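Local atomic coordinates of NADPH-flavin oxidoreductase (Helicobacter pylori, PDB entry 2H0U), a protein that binds FMN and, as a member of the nitroreductase family, probably oxidises NAD(P)H to reduce flavins or nitrogenous compounds. Residues A[170-175]-A[186-191]; A[82-87]-A[179-184]; A[89-94]-A[117-122]. All blocks are in the same frame, centred on the assembly; numbering follows the deposited sequence.

In the fold
Interactions 1 and 2 lie side by side on the antiparallel sheet, with centres about 7 Å apart. Interaction 1 is buried, interaction 2 partly so. Helix 168-178 meets strand 186-195, and the loop after it meets the neighbouring strand 79-86. S189 N of interaction 1 probably bonds to Y83 O of interaction 2. Along the chain their segments alternate. Interaction 3 has its centre about 24 Å from that of interaction 1 and 20 Å from that of interaction 2. It is nested inside the chain loop that interaction 2 closes, and it closes before interaction 1 opens. It ties the loop leaving strand 79-86 to helix 113-125. M191 of interaction 1 lies near FMN; interaction 2 lies away from the annotated sites.

Interaction 1: residues A[170-175]-A[186-191]; sequences KVEAYL and FGVSVM
Helix 168-178 packs here on strand 186-195 of the antiparallel sheet, where V171, E172 and L175 meet V188 and M191. The N-to-C directions of the short segments are 130° apart. E172 carries the polar part of the contact. Its OE2 accepts a hydrogen bond from V188 N at 2.7 Å, using the anti lone pair, the one away from OE1. The N-H...O angle is 149°. The same OE2 lies 3.2 Å from G187 CA, where there is no side chain to hold it off. A water sits 2.6 Å from E172 OE2 and 2.8 Å from V188 O. It can donate to both, but it has more acceptors in reach than protons, so the two bonds need not be made at the same time.

The strand is one of the central strands of the nitroreductase sheet. Just past V188 it carries a classic beta bulge, in which S189 and V190 are both set opposite the single residue Y83 of strand 79-86. The CB of S189 points away from the helix, and its OG is hydrogen-bonded to T142 OG1 and S139 OG of helix 131-155.

The apolar part is centred on V188. E172 and V188 slide past each other in opposite directions, with E172 CG 3.6 Å from V188 CG2. That CG is anti to the carbonyl carbon (chi1 -78°). L175 crosses V188 at about a right angle, with L175 CD1 3.7 Å from V188 CG2. V171 also crosses V188 in this way. M191, a selenomethionine, meets V171 tip to tip. Its chain is extended beyond CG, and M191 CE stops 3.6 Å from V171 CG1. The M191 side chain is about 8 Å from the bound FMN. L175 also packs on I216 of the second subunit.

Interaction 2: residues A[82-87]-A[179-184]; sequences IYLARK and GYLNTA
L84 and L181 make the apolar part of this contact, and K87 with T183 and A184 the polar part. L181 CG is anti to the backbone N (chi1 -177°), and chi2 (64°) sets CD1. L181 CD1 meets both methyl groups of L84, at 3.9 Å from L84 CD1 and 4.0 Å from L84 CD2. Both leucines also pack on F186 of strand 186-195, and L181 further touches E172 and L175 of helix 168-178.

One direct hydrogen bond crosses the contact, just past the end of strand 79-86. The K87 chain is extended beyond CG and reaches the loop at T183. Its NZ donates to T183 O at 2.8 Å, approaching in the carbonyl plane with a C=O...N angle of 147°. K87 CD passes 3.3 Å from T183 O. The T183 hydroxyl, OG1, is bonded to E176 of the preceding helix.

One water joins the two backbones. It donates to K87 O at 3.0 Å and to A184 O at 2.9 Å.

Within the loop, N182 OD1 accepts from A184 N at 3.0 Å. This Asx turn shapes the chain beside the T183 carbonyl that accepts from K87. Helix 168-178 ends in a Schellman motif at G179, and the loop then runs nearly parallel to the end of strand 79-86. The whole is a helix-to-strand connection laid over its own sheet, leading from helix 168-178 into strand 186-195.

Interaction 3: residues A[89-94]-A[117-122]; sequences VTYDSD and IIKNFQ
Y91, K119 and Q122 have the most surface buried in this contact between a turn and helix 113-125. The Y91 ring lies side by side with the K119 side chain, and both point the same way. K119 CB sits over one face of the ring, offset toward the rim. It makes a CH-pi contact 3.9 Å from the centroid of the Y91 ring, 20° off the normal. Further along the chain, K119 CD lies 3.7 Å from Y91 CZ, and K119 CE comes near the hydroxyl. K119 CG is anti to the backbone N (chi1 178°), which starts the chain along the ring. The K119 chain bends at chi4, and NZ forms a salt bridge with E123 OE1. On the opposite face of the ring, D92 CB lies over the centre. At the root of the side chain, Y91 CB rests 3.8 Å from I118 CG2.

Q122 uses both ends of its amide. NE2 donates to V89 O at 2.8 Å, with an N-H...O angle of 161° and the acceptor close to the amide plane. Q122 OE1 lies 3.3 Å from T90 CA. A water donates to Q122 OE1 at 2.6 Å and accepts from Y91 N at 2.9 Å. The amide therefore holds the backbone at the residues just before and just after T90, once directly and once through water.

Residues T90 to S93 form a type I turn, in which T90 O accepts from both S93 N and S93 OG. S93 is also the N-cap of helix 94-102, its OG being bonded to V96 N. The loop follows strand 79-86 and touches both helix 113-125 and helix 131-155; W137 of the latter touches V89 and Q122, and L134 touches T90.

Interaction 1: residues A[170-175]-A[186-191]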
# COMPACT_ATOMS: atom_id res chain seq x y z
N LYS A 170 13.06 -6.66 -17.78
CA LYS A 170 14.30 -7.39 -17.62
C LYS A 170 14.35 -8.22 -16.33
O LYS A 170 14.86 -9.36 -16.31
CB LYS A 170 15.47 -6.43 -17.67
CG LYS A 170 15.63 -5.71 -19.02
CD LYS A 170 16.83 -4.79 -18.97
CE LYS A 170 17.97 -5.35 -19.80
NZ LYS A 170 17.58 -5.36 -21.24
N VAL A 171 13.85 -7.64 -15.24
CA VAL A 171 13.76 -8.37 -13.98
C VAL A 171 12.88 -9.62 -14.11
O VAL A 171 13.27 -10.71 -13.65
CB VAL A 171 13.27 -7.47 -12.81
CG1 VAL A 171 12.91 -8.32 -11.57
CG2 VAL A 171 14.34 -6.46 -12.49
N GLU A 172 11.70 -9.47 -14.74
CA GLU A 172 10.80 -10.60 -14.86
C GLU A 172 11.40 -11.67 -15.80
O GLU A 172 11.29 -12.89 -15.53
CB GLU A 172 9.43 -10.15 -15.32
CG GLU A 172 8.56 -9.51 -14.21
CD GLU A 172 7.23 -9.05 -14.70
OE1 GLU A 172 7.01 -8.98 -15.93
OE2 GLU A 172 6.37 -8.68 -13.88
N ALA A 173 12.06 -11.24 -16.88
CA ALA A 173 12.76 -12.19 -17.77
C ALA A 173 13.79 -12.97 -16.98
O ALA A 173 13.93 -14.19 -17.13
CB ALA A 173 13.43 -11.46 -18.96
N TYR A 174 14.51 -12.25 -16.12
CA TYR A 174 15.54 -12.82 -15.31
C TYR A 174 15.01 -13.87 -14.36
O TYR A 174 15.47 -15.03 -14.38
CB TYR A 174 16.24 -11.73 -14.52
CG TYR A 174 17.38 -12.27 -13.71
CD1 TYR A 174 18.55 -12.70 -14.32
CD2 TYR A 174 17.28 -12.36 -12.32
CE1 TYR A 174 19.61 -13.21 -13.59
CE2 TYR A 174 18.33 -12.87 -11.57
CZ TYR A 174 19.49 -13.29 -12.21
OH TYR A 174 20.53 -13.80 -11.47
N LEU A 175 14.06 -13.46 -13.53
CA LEU A 175 13.42 -14.37 -12.57
C LEU A 175 12.83 -15.62 -13.26
O LEU A 175 12.98 -16.75 -12.74
CB LEU A 175 12.36 -13.62 -11.76
CG LEU A 175 12.88 -12.66 -10.69
CD1 LEU A 175 11.73 -11.89 -10.04
CD2 LEU A 175 13.69 -13.42 -9.61
N PHE A 186 2.05 -14.76 -12.04
CA PHE A 186 2.56 -13.63 -11.23
C PHE A 186 3.26 -12.60 -12.09
O PHE A 186 3.81 -12.93 -13.15
CB PHE A 186 3.63 -14.09 -10.22
CG PHE A 186 3.10 -14.95 -9.12
CD1 PHE A 186 2.59 -14.38 -7.98
CD2 PHE A 186 3.19 -16.34 -9.20
CE1 PHE A 186 2.13 -15.17 -6.94
CE2 PHE A 186 2.71 -17.14 -8.16
CZ PHE A 186 2.20 -16.55 -7.03
N GLY A 187 3.33 -11.38 -11.57
CA GLY A 187 4.24 -10.38 -12.11
C GLY A 187 4.98 -9.77 -10.94
O GLY A 187 4.54 -9.88 -9.78
N VAL A 188 6.11 -9.13 -11.20
CA VAL A 188 6.78 -8.41 -10.11
C VAL A 188 6.00 -7.13 -9.82
O VAL A 188 5.63 -6.38 -10.74
CB VAL A 188 8.25 -8.07 -10.47
CG1 VAL A 188 8.91 -7.16 -9.41
CG2 VAL A 188 9.09 -9.38 -10.65
N SER A 189 5.78 -6.88 -8.53
CA SER A 189 4.97 -5.75 -8.08
C SER A 189 5.83 -4.58 -7.61
O SER A 189 5.69 -3.45 -8.10
CB SER A 189 3.95 -6.20 -7.00
OG SER A 189 3.29 -5.06 -6.47
N VAL A 190 6.74 -4.86 -6.68
CA VAL A 190 7.57 -3.81 -6.05
C VAL A 190 8.67 -4.54 -5.29
O VAL A 190 8.62 -5.78 -5.18
CB VAL A 190 6.70 -2.87 -5.15
CG1 VAL A 190 6.09 -3.63 -3.94
CG2 VAL A 190 7.45 -1.57 -4.76
N MSE A 191 9.69 -3.81 -4.85
CA MSE A 191 10.73 -4.42 -4.00
C MSE A 191 10.95 -3.56 -2.76
O MSE A 191 10.49 -2.43 -2.68
CB MSE A 191 12.04 -4.60 -4.77
CG MSE A 191 11.89 -5.29 -6.11
SE MSE A 191 13.66 -5.38 -6.97
CE MSE A 191 13.04 -6.15 -8.66
O HOH W 1 4.82 -6.65 -13.45

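Interaction 2: residues A[82-87]-A[179-184]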
# COMPACT_ATOMS: atom_id res chain seq x y z
N ILE A 82 11.47 -9.22 -3.06
CA ILE A 82 10.76 -8.92 -4.29
C ILE A 82 9.32 -9.36 -4.06
O ILE A 82 9.05 -10.58 -3.82
CB ILE A 82 11.35 -9.66 -5.51
CG1 ILE A 82 12.84 -9.25 -5.69
CG2 ILE A 82 10.49 -9.38 -6.77
CD1 ILE A 82 13.69 -10.12 -6.73
N TYR A 83 8.41 -8.39 -4.10
CA TYR A 83 6.98 -8.66 -3.90
C TYR A 83 6.35 -8.99 -5.24
O TYR A 83 6.42 -8.19 -6.16
CB TYR A 83 6.27 -7.43 -3.31
CG TYR A 83 6.82 -7.08 -1.94
CD1 TYR A 83 6.15 -7.52 -0.77
CD2 TYR A 83 7.97 -6.30 -1.82
CE1 TYR A 83 6.67 -7.23 0.51
CE2 TYR A 83 8.49 -5.96 -0.52
CZ TYR A 83 7.83 -6.42 0.60
OH TYR A 83 8.33 -6.12 1.85
N LEU A 84 5.77 -10.18 -5.35
CA LEU A 84 5.01 -10.58 -6.53
C LEU A 84 3.52 -10.45 -6.24
O LEU A 84 3.07 -10.62 -5.09
CB LEU A 84 5.31 -12.02 -6.95
CG LEU A 84 6.78 -12.51 -7.01
CD1 LEU A 84 6.73 -14.03 -7.34
CD2 LEU A 84 7.61 -11.67 -8.01
N ALA A 85 2.77 -10.10 -7.28
CA ALA A 85 1.32 -10.00 -7.25
C ALA A 85 0.75 -10.95 -8.31
O ALA A 85 1.38 -11.19 -9.38
CB ALA A 85 0.90 -8.58 -7.52
N ARG A 86 -0.36 -11.61 -7.98
CA ARG A 86 -0.94 -12.55 -8.93
C ARG A 86 -1.70 -11.86 -10.06
O ARG A 86 -2.32 -10.79 -9.88
CB ARG A 86 -1.87 -13.52 -8.19
CG ARG A 86 -1.11 -14.58 -7.42
CD ARG A 86 -2.07 -15.57 -6.79
NE ARG A 86 -1.36 -16.55 -5.97
CZ ARG A 86 -0.87 -17.70 -6.42
NH1 ARG A 86 -0.99 -18.02 -7.71
NH2 ARG A 86 -0.24 -18.53 -5.58
N LYS A 87 -1.65 -12.48 -11.22
CA LYS A 87 -2.34 -12.05 -12.41
C LYS A 87 -3.68 -12.77 -12.52
O LYS A 87 -3.78 -13.93 -12.11
CB LYS A 87 -1.50 -12.45 -13.62
CG LYS A 87 -0.21 -11.67 -13.69
CD LYS A 87 0.56 -11.99 -14.91
CE LYS A 87 1.70 -10.97 -15.03
NZ LYS A 87 2.62 -11.30 -16.14
N GLY A 179 13.80 -19.64 -12.91
CA GLY A 179 12.74 -20.52 -12.46
C GLY A 179 12.06 -20.08 -11.17
O GLY A 179 11.52 -20.93 -10.46
N TYR A 180 12.07 -18.78 -10.87
CA TYR A 180 11.44 -18.27 -9.64
C TYR A 180 10.25 -17.35 -9.94
O TYR A 180 9.71 -16.71 -9.05
CB TYR A 180 12.47 -17.56 -8.74
CG TYR A 180 13.44 -18.52 -8.08
CD1 TYR A 180 13.10 -19.12 -6.87
CD2 TYR A 180 14.66 -18.83 -8.65
CE1 TYR A 180 13.95 -19.99 -6.26
CE2 TYR A 180 15.53 -19.73 -8.03
CZ TYR A 180 15.14 -20.29 -6.83
OH TYR A 180 15.93 -21.18 -6.16
N LEU A 181 9.85 -17.32 -11.21
CA LEU A 181 8.68 -16.56 -11.60
C LEU A 181 7.97 -17.29 -12.71
O LEU A 181 8.53 -17.49 -13.81
CB LEU A 181 9.08 -15.18 -12.12
CG LEU A 181 7.89 -14.27 -12.48
CD1 LEU A 181 7.07 -13.95 -11.23
CD2 LEU A 181 8.43 -13.01 -13.11
N ASN A 182 6.74 -17.67 -12.44
CA ASN A 182 5.85 -18.13 -13.50
C ASN A 182 5.05 -16.92 -13.96
O ASN A 182 4.15 -16.48 -13.24
CB ASN A 182 4.96 -19.24 -12.95
CG ASN A 182 3.92 -19.72 -13.96
OD1 ASN A 182 3.44 -18.96 -14.80
ND2 ASN A 182 3.56 -20.99 -13.86
N THR A 183 5.40 -16.37 -15.12
CA THR A 183 4.83 -15.12 -15.61
C THR A 183 3.35 -15.18 -16.04
O THR A 183 2.70 -14.14 -16.26
CB THR A 183 5.69 -14.52 -16.75
OG1 THR A 183 5.68 -15.39 -17.89
CG2 THR A 183 7.13 -14.29 -16.28
N ALA A 184 2.81 -16.39 -16.13
CA ALA A 184 1.39 -16.60 -16.39
C ALA A 184 0.58 -16.29 -15.12
O ALA A 184 -0.54 -15.76 -15.20
CB ALA A 184 1.15 -18.04 -16.80
O HOH W 2 -3.07 -16.20 -13.91

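Interaction 3: residues A[89-94]-A[117-122]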
# COMPACT_ATOMS: atom_id res chain seq x y z
N VAL A 89 -6.78 -12.37 -11.27
CA VAL A 89 -7.41 -12.81 -10.02
C VAL A 89 -8.87 -12.36 -10.11
O VAL A 89 -9.23 -11.27 -9.65
CB VAL A 89 -6.70 -12.23 -8.78
CG1 VAL A 89 -7.43 -12.60 -7.51
CG2 VAL A 89 -5.25 -12.77 -8.70
N THR A 90 -9.67 -13.19 -10.77
CA THR A 90 -11.05 -12.86 -11.15
C THR A 90 -12.01 -13.83 -10.46
O THR A 90 -11.56 -14.85 -9.97
CB THR A 90 -11.29 -12.97 -12.68
OG1 THR A 90 -10.96 -14.29 -13.15
CG2 THR A 90 -10.48 -11.91 -13.45
N TYR A 91 -13.31 -13.53 -10.48
CA TYR A 91 -14.29 -14.30 -9.74
C TYR A 91 -14.30 -15.76 -10.16
O TYR A 91 -14.61 -16.63 -9.36
CB TYR A 91 -15.69 -13.71 -9.94
CG TYR A 91 -16.40 -14.18 -11.19
CD1 TYR A 91 -17.45 -15.09 -11.11
CD2 TYR A 91 -16.03 -13.71 -12.45
CE1 TYR A 91 -18.14 -15.50 -12.25
CE2 TYR A 91 -16.71 -14.14 -13.61
CZ TYR A 91 -17.76 -15.04 -13.49
OH TYR A 91 -18.43 -15.45 -14.63
N ASP A 92 -13.96 -16.02 -11.42
CA ASP A 92 -14.00 -17.35 -12.01
C ASP A 92 -12.61 -17.98 -12.10
O ASP A 92 -12.44 -19.01 -12.74
CB ASP A 92 -14.66 -17.31 -13.39
CG ASP A 92 -13.94 -16.37 -14.38
OD1 ASP A 92 -13.30 -15.36 -13.96
OD2 ASP A 92 -14.03 -16.64 -15.61
N SER A 93 -11.62 -17.37 -11.45
CA SER A 93 -10.27 -17.89 -11.59
C SER A 93 -10.02 -19.09 -10.65
O SER A 93 -10.63 -19.20 -9.58
CB SER A 93 -9.25 -16.79 -11.33
OG SER A 93 -9.26 -16.44 -9.97
N ASP A 94 -9.12 -19.98 -11.07
CA ASP A 94 -8.71 -21.10 -10.21
C ASP A 94 -8.18 -20.61 -8.85
O ASP A 94 -8.47 -21.24 -7.83
CB ASP A 94 -7.65 -21.97 -10.89
CG ASP A 94 -8.20 -22.78 -12.07
OD1 ASP A 94 -9.43 -23.00 -12.17
OD2 ASP A 94 -7.37 -23.20 -12.91
N ILE A 117 -21.11 -11.28 -6.59
CA ILE A 117 -20.76 -10.01 -5.93
C ILE A 117 -19.31 -9.62 -6.26
O ILE A 117 -19.04 -8.48 -6.58
CB ILE A 117 -20.97 -10.06 -4.38
CG1 ILE A 117 -22.46 -10.07 -4.04
CG2 ILE A 117 -20.23 -8.89 -3.70
CD1 ILE A 117 -22.77 -10.34 -2.56
N ILE A 118 -18.41 -10.60 -6.23
CA ILE A 118 -17.02 -10.40 -6.62
C ILE A 118 -16.94 -9.99 -8.08
O ILE A 118 -16.24 -9.04 -8.42
CB ILE A 118 -16.16 -11.66 -6.40
CG1 ILE A 118 -16.10 -11.99 -4.89
CG2 ILE A 118 -14.72 -11.46 -6.99
CD1 ILE A 118 -15.13 -13.12 -4.53
N LYS A 119 -17.67 -10.70 -8.94
CA LYS A 119 -17.68 -10.35 -10.35
C LYS A 119 -18.11 -8.86 -10.56
O LYS A 119 -17.44 -8.12 -11.27
CB LYS A 119 -18.62 -11.28 -11.11
CG LYS A 119 -18.73 -10.94 -12.58
CD LYS A 119 -19.70 -11.87 -13.23
CE LYS A 119 -19.71 -11.76 -14.75
NZ LYS A 119 -20.39 -10.54 -15.18
N ASN A 120 -19.25 -8.47 -10.00
CA ASN A 120 -19.72 -7.09 -10.15
C ASN A 120 -18.74 -6.06 -9.57
O ASN A 120 -18.52 -4.99 -10.15
CB ASN A 120 -21.06 -6.89 -9.48
CG ASN A 120 -21.56 -5.46 -9.60
OD1 ASN A 120 -22.01 -5.04 -10.67
ND2 ASN A 120 -21.47 -4.69 -8.50
N PHE A 121 -18.22 -6.37 -8.39
CA PHE A 121 -17.26 -5.51 -7.72
C PHE A 121 -16.07 -5.23 -8.61
O PHE A 121 -15.70 -4.08 -8.81
CB PHE A 121 -16.82 -6.21 -6.44
CG PHE A 121 -15.62 -5.61 -5.78
CD1 PHE A 121 -15.62 -4.29 -5.30
CD2 PHE A 121 -14.50 -6.40 -5.54
CE1 PHE A 121 -14.51 -3.76 -4.62
CE2 PHE A 121 -13.38 -5.87 -4.87
CZ PHE A 121 -13.39 -4.55 -4.42
N GLN A 122 -15.46 -6.28 -9.14
CA GLN A 122 -14.27 -6.10 -10.00
C GLN A 122 -14.53 -5.46 -11.36
O GLN A 122 -13.84 -4.52 -11.74
CB GLN A 122 -13.59 -7.43 -10.20
CG GLN A 122 -12.94 -7.98 -8.91
CD GLN A 122 -12.02 -9.16 -9.24
OE1 GLN A 122 -12.36 -9.98 -10.07
NE2 GLN A 122 -10.86 -9.24 -8.57
O HOH W 3 -14.27 -11.01 -11.51